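Local coordinates for organic hydroperoxide resistance protein (Elizabethkingia anophelis NUHP1, PDB 6D9N), which belongs to the OsmC/Ohr family and probably reduces organic hydroperoxides with a pair of reactive cysteines, protecting the cell against peroxide damage, at the interface of chains A and B. Numbering follows the deposited sequence. Chains: chain A/B, Organic hydroperoxide resistance protein.

Contacts 1 and 2 are successive stretches of one antiparallel seam between the chains, the centres of their C-alpha atoms about 16 Å apart. Strand 85-94 of chain A and strand 11-20 of chain B run through both: contact 1 takes the half around A:Ala88 and B:Ala17, backed by helix 54-77, and contact 2 the half around A:Ile92, extended by strand 100-109 and the segment just before the B strand. A two-fold axis repeats both with the chains exchanged, so each subunit lends its first strand to the other's sheet, as expected of the intertwined dimer of OsmC/Ohr proteins.

Contact 1: the interface of chains A and B. Residues chain A 59-61, 63, 86-90; chain B 15-18, 27, 34, 57.
At B:Val27, chi1 67° tucks CG1 over the backbone and leaves CG2 anti to N; at A:Ser63, chi1 64° seats OG over the backbone, flanked by N and C. Methyl and hydroxyl then meet, 3.6 Å from B:Val27 CG2 to A:Ser63 OG. This is the strand-exchange seam of an OsmC/Ohr dimer, strand 11-20 of chain B paired antiparallel with strand 85-94 of chain A. The hydroxyl of A:Ser63 turns back on its own helix 54-77, its one hydrogen shared or alternating between A:Ala59 O, 3.0 Å from OG and met in the carbonyl plane on a lone pair, and A:Ala60 O, met from above the plane. B:Ala17 exchanges two backbone bonds with A:Ala88, N of each giving to O of the other, and A:Ala88 N lies nearly along the C=O axis of B:Ala17. B:Ile15 and A:Val90 form a second such pair, with A:Val90 N to B:Ile15 O at 2.8 Å and almost straight, 177° at the hydrogen. B:Ala17 CB points at the helix and rests 3.7 Å from A:Ala60 CA; small residues on both sides probably let sheet and helix pack closely. A:Ala60 CB, its methyl, lies 3.8 Å from B:Leu34 CD2, while B:Leu57, from the partner's helix 54-77, lays CD1 against A:Gly61 CA. A:Thr87 and B:Thr18 run parallel, with A:Thr87 CG2 alongside the B:Thr18 hydroxyl.

Contact 2: the interface of chains A and B. Residues chain A 91-95, 101-103; chain B 9-14.
The carboxylate oxygen A:Glu103 OE2 is gripped from two directions, by water 1 and by the hydroxyl of B:Thr11, whose OG1 donates to it at 2.7 Å. The threonine comes from above the carboxylate plane, 31° out of it, and water 1 goes on to B:Thr14 OG1, so two hydroxyls of the B strand converge on one acid in the exchanged-strand seam of this OsmC/Ohr dimer. These bonds would favour the charged carboxylate. A:Glu103 leaves strand 100-109 with CG over the backbone, flanked by N and C (chi1 61°), then extends across the neighbouring strand to B:Thr11. The hydroxyl of B:Thr11 sits beside its backbone N, anti to the carbonyl carbon (chi1 -51°).

B:Met9, just ahead of strand 11-20, reaches over A:Gly93 with an extended chain. Its sulfur SD lies 3.6 Å from A:Gly93 CA. The B:Met9 side chain crosses that of A:Glu103 at a slant, its CE methyl 3.7 Å from A:Glu103 CD. A:Ile95 runs alongside the thioether, its CG2 touching SD. With 110 Å² hidden by chain A, B:Met9 loses more surface to the partner than any other residue of this patch.

A:Ile92 bonds through both its N and its O, each bond nearly along the C=O axis. B:Leu12 N gives to A:Ile92 O at 2.8 Å, while A:Ile92 N gives to B:Tyr13 O. Two B residues thus face one A residue, a beta-bulge at B:Leu12. A:Ile92 CG2 meets B:Tyr13 CB obliquely. Where strand 85-94 ends and the B segment has not yet entered its strand, water 2 joins A:Gln94 N to B:Lys10 O, water 3 joins A:Gln94 O to B:Lys10 N, and the waters bond each other; B:Lys10 is poorly ordered, and its backbone makes these contacts.

Contact 1: the interface of chains A and B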
# COMPACT_ATOMS: atom_id res chain seq x y z
N ALA A 59 -4.67 -1.66 -2.70
CA ALA A 59 -6.00 -2.18 -2.37
C ALA A 59 -5.90 -3.42 -1.48
O ALA A 59 -6.64 -3.57 -0.49
CB ALA A 59 -6.74 -2.53 -3.65
N ALA A 60 -5.00 -4.34 -1.82
CA ALA A 60 -4.80 -5.56 -1.03
C ALA A 60 -4.31 -5.21 0.36
O ALA A 60 -4.83 -5.72 1.36
CB ALA A 60 -3.79 -6.45 -1.76
N GLY A 61 -3.31 -4.33 0.44
CA GLY A 61 -2.77 -3.97 1.74
C GLY A 61 -3.76 -3.22 2.62
O GLY A 61 -3.83 -3.47 3.83
N SER A 63 -7.15 -3.21 2.44
CA SER A 63 -8.24 -4.09 2.88
C SER A 63 -7.78 -5.00 4.01
O SER A 63 -8.49 -5.18 5.02
CB SER A 63 -8.84 -4.87 1.71
OG SER A 63 -7.93 -5.77 1.12
N VAL A 86 -13.70 -7.00 4.24
CA VAL A 86 -13.40 -5.61 3.90
C VAL A 86 -13.03 -5.57 2.42
O VAL A 86 -12.17 -6.33 1.96
CB VAL A 86 -12.25 -5.02 4.75
CG1 VAL A 86 -11.90 -3.62 4.25
CG2 VAL A 86 -12.65 -5.00 6.23
N THR A 87 -13.64 -4.65 1.69
CA THR A 87 -13.23 -4.38 0.32
C THR A 87 -12.62 -2.99 0.24
O THR A 87 -13.08 -2.05 0.89
CB THR A 87 -14.41 -4.45 -0.67
OG1 THR A 87 -15.42 -3.50 -0.29
CG2 THR A 87 -14.94 -5.85 -0.78
N ALA A 88 -11.56 -2.88 -0.56
CA ALA A 88 -10.94 -1.58 -0.86
C ALA A 88 -10.87 -1.46 -2.37
O ALA A 88 -10.28 -2.32 -3.02
CB ALA A 88 -9.53 -1.49 -0.26
N LYS A 89 -11.45 -0.39 -2.91
CA LYS A 89 -11.40 -0.09 -4.34
C LYS A 89 -10.57 1.16 -4.49
O LYS A 89 -10.92 2.21 -3.94
CB LYS A 89 -12.80 0.12 -4.89
CG LYS A 89 -13.67 -1.15 -4.76
CD LYS A 89 -15.09 -1.00 -5.24
CE LYS A 89 -15.93 -2.19 -4.74
NZ LYS A 89 -17.34 -2.00 -5.19
N VAL A 90 -9.44 1.04 -5.20
CA VAL A 90 -8.42 2.10 -5.28
C VAL A 90 -8.40 2.66 -6.69
O VAL A 90 -8.19 1.91 -7.64
CB VAL A 90 -7.05 1.53 -4.90
CG1 VAL A 90 -5.96 2.59 -5.10
CG2 VAL A 90 -7.07 1.04 -3.44
N ILE B 15 -9.01 -0.45 -9.16
CA ILE B 15 -8.83 -1.88 -8.91
C ILE B 15 -9.26 -2.17 -7.47
O ILE B 15 -8.95 -1.39 -6.56
CB ILE B 15 -7.37 -2.33 -9.18
CG1 ILE B 15 -7.19 -3.84 -8.97
CG2 ILE B 15 -6.34 -1.52 -8.36
CD1 ILE B 15 -7.93 -4.73 -9.94
N GLY B 16 -9.94 -3.30 -7.26
CA GLY B 16 -10.38 -3.67 -5.92
C GLY B 16 -9.70 -4.91 -5.38
O GLY B 16 -9.14 -5.74 -6.12
N ALA B 17 -9.80 -5.06 -4.07
CA ALA B 17 -9.39 -6.28 -3.39
C ALA B 17 -10.29 -6.49 -2.19
O ALA B 17 -10.88 -5.54 -1.66
CB ALA B 17 -7.92 -6.20 -2.90
N THR B 18 -10.37 -7.74 -1.73
CA THR B 18 -11.22 -8.16 -0.62
C THR B 18 -10.38 -8.93 0.38
O THR B 18 -9.65 -9.85 -0.01
CB THR B 18 -12.35 -9.06 -1.12
OG1 THR B 18 -13.16 -8.31 -2.03
CG2 THR B 18 -13.25 -9.49 0.05
N VAL B 27 -6.42 -12.46 1.31
CA VAL B 27 -6.70 -11.31 0.47
C VAL B 27 -6.70 -11.74 -0.99
O VAL B 27 -5.92 -12.61 -1.41
CB VAL B 27 -5.77 -10.10 0.80
CG1 VAL B 27 -4.31 -10.37 0.44
CG2 VAL B 27 -6.29 -8.80 0.19
N LEU B 34 -3.90 -11.31 -7.78
CA LEU B 34 -3.24 -11.41 -6.49
C LEU B 34 -4.16 -12.19 -5.55
O LEU B 34 -5.33 -11.84 -5.40
CB LEU B 34 -2.96 -9.99 -5.95
CG LEU B 34 -2.30 -9.72 -4.61
CD1 LEU B 34 -1.63 -8.33 -4.55
CD2 LEU B 34 -3.32 -9.84 -3.45
N LEU B 57 3.01 -5.72 2.08
CA LEU B 57 2.32 -5.24 0.89
C LEU B 57 2.59 -3.75 0.67
O LEU B 57 2.70 -3.30 -0.48
CB LEU B 57 0.82 -5.52 1.00
CG LEU B 57 0.44 -6.99 0.83
CD1 LEU B 57 -0.99 -7.24 1.37
CD2 LEU B 57 0.57 -7.43 -0.60

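Contact 2: the interface of chains A and B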
# COMPACT_ATOMS: atom_id res chain seq x y z
N GLY A 91 -8.64 3.96 -6.82
CA GLY A 91 -8.52 4.65 -8.10
C GLY A 91 -7.27 5.53 -8.12
O GLY A 91 -6.80 5.98 -7.07
N ILE A 92 -6.77 5.78 -9.32
CA ILE A 92 -5.63 6.68 -9.56
C ILE A 92 -6.03 7.71 -10.61
O ILE A 92 -6.74 7.39 -11.56
CB ILE A 92 -4.37 5.90 -9.99
CG1 ILE A 92 -3.19 6.85 -10.20
CG2 ILE A 92 -4.63 5.05 -11.24
CD1 ILE A 92 -1.89 6.21 -10.59
N GLY A 93 -5.60 8.95 -10.41
CA GLY A 93 -5.80 9.99 -11.42
C GLY A 93 -4.74 11.05 -11.26
O GLY A 93 -3.96 11.05 -10.31
N GLN A 94 -4.69 11.97 -12.23
CA GLN A 94 -3.71 13.06 -12.18
C GLN A 94 -4.17 14.14 -11.21
O GLN A 94 -5.35 14.50 -11.18
CB GLN A 94 -3.49 13.65 -13.58
CG GLN A 94 -2.13 14.44 -13.65
CD GLN A 94 -1.64 14.67 -15.09
OE1 GLN A 94 -2.46 14.76 -16.00
NE2 GLN A 94 -0.32 14.80 -15.29
N ILE A 95 -3.23 14.63 -10.39
CA ILE A 95 -3.52 15.67 -9.41
C ILE A 95 -2.75 16.94 -9.74
O ILE A 95 -2.06 17.02 -10.76
CB ILE A 95 -3.28 15.18 -7.96
CG1 ILE A 95 -1.84 14.70 -7.72
CG2 ILE A 95 -4.24 14.03 -7.60
CD1 ILE A 95 -1.60 14.29 -6.26
N GLY A 101 -2.45 10.74 -7.89
CA GLY A 101 -2.96 10.51 -6.55
C GLY A 101 -3.98 9.39 -6.54
O GLY A 101 -4.57 9.03 -7.56
N LEU A 102 -4.18 8.84 -5.34
CA LEU A 102 -5.15 7.78 -5.10
C LEU A 102 -6.44 8.30 -4.50
O LEU A 102 -6.51 9.40 -3.96
CB LEU A 102 -4.55 6.73 -4.13
CG LEU A 102 -3.23 6.12 -4.60
CD1 LEU A 102 -2.77 5.07 -3.60
CD2 LEU A 102 -3.34 5.54 -6.03
N GLU A 103 -7.46 7.45 -4.60
CA GLU A 103 -8.74 7.61 -3.91
C GLU A 103 -9.20 6.21 -3.53
O GLU A 103 -8.83 5.23 -4.20
CB GLU A 103 -9.81 8.30 -4.81
CG GLU A 103 -10.10 7.50 -6.06
CD GLU A 103 -10.98 8.22 -7.07
OE1 GLU A 103 -11.26 9.42 -6.87
OE2 GLU A 103 -11.39 7.57 -8.07
N MET B 9 -10.71 14.37 -9.12
CA MET B 9 -9.82 14.12 -10.25
C MET B 9 -10.53 13.22 -11.25
O MET B 9 -11.55 12.61 -10.95
CB MET B 9 -8.47 13.51 -9.81
CG MET B 9 -8.61 12.20 -9.13
SD MET B 9 -7.08 11.48 -8.44
CE MET B 9 -7.91 9.97 -8.04
N LYS B 10 -9.99 13.17 -12.46
CA LYS B 10 -10.48 12.28 -13.51
C LYS B 10 -9.87 10.91 -13.25
O LYS B 10 -8.68 10.68 -13.53
CB LYS B 10 -10.10 12.81 -14.88
CG LYS B 10 -10.45 11.88 -16.01
CD LYS B 10 -11.93 11.92 -16.30
CE LYS B 10 -12.17 11.90 -17.80
NZ LYS B 10 -13.61 11.99 -18.15
N THR B 11 -10.65 9.99 -12.70
CA THR B 11 -10.11 8.68 -12.36
C THR B 11 -9.75 7.95 -13.65
O THR B 11 -10.59 7.80 -14.54
CB THR B 11 -11.13 7.89 -11.57
OG1 THR B 11 -11.59 8.71 -10.48
CG2 THR B 11 -10.46 6.60 -11.10
N LEU B 12 -8.50 7.49 -13.73
CA LEU B 12 -8.01 6.80 -14.93
C LEU B 12 -8.16 5.30 -14.84
O LEU B 12 -8.33 4.63 -15.86
CB LEU B 12 -6.53 7.12 -15.12
CG LEU B 12 -6.22 8.61 -15.29
CD1 LEU B 12 -4.71 8.84 -15.27
CD2 LEU B 12 -6.83 9.16 -16.59
N TYR B 13 -8.10 4.74 -13.63
CA TYR B 13 -8.06 3.30 -13.44
C TYR B 13 -8.46 3.02 -11.99
O TYR B 13 -8.06 3.76 -11.09
CB TYR B 13 -6.62 2.77 -13.70
CG TYR B 13 -6.36 1.34 -13.29
CD1 TYR B 13 -6.82 0.28 -14.06
CD2 TYR B 13 -5.65 1.05 -12.14
CE1 TYR B 13 -6.60 -1.04 -13.69
CE2 TYR B 13 -5.39 -0.26 -11.75
CZ TYR B 13 -5.86 -1.30 -12.54
OH TYR B 13 -5.59 -2.59 -12.14
N THR B 14 -9.24 1.95 -11.77
CA THR B 14 -9.62 1.52 -10.43
C THR B 14 -9.47 0.01 -10.33
O THR B 14 -9.78 -0.72 -11.28
CB THR B 14 -11.10 1.92 -10.14
OG1 THR B 14 -11.28 3.33 -10.30
CG2 THR B 14 -11.52 1.56 -8.73
O HOH W 1 -12.03 4.93 -8.07
O HOH W 2 -6.59 12.15 -14.39
O HOH W 3 -7.42 14.41 -12.96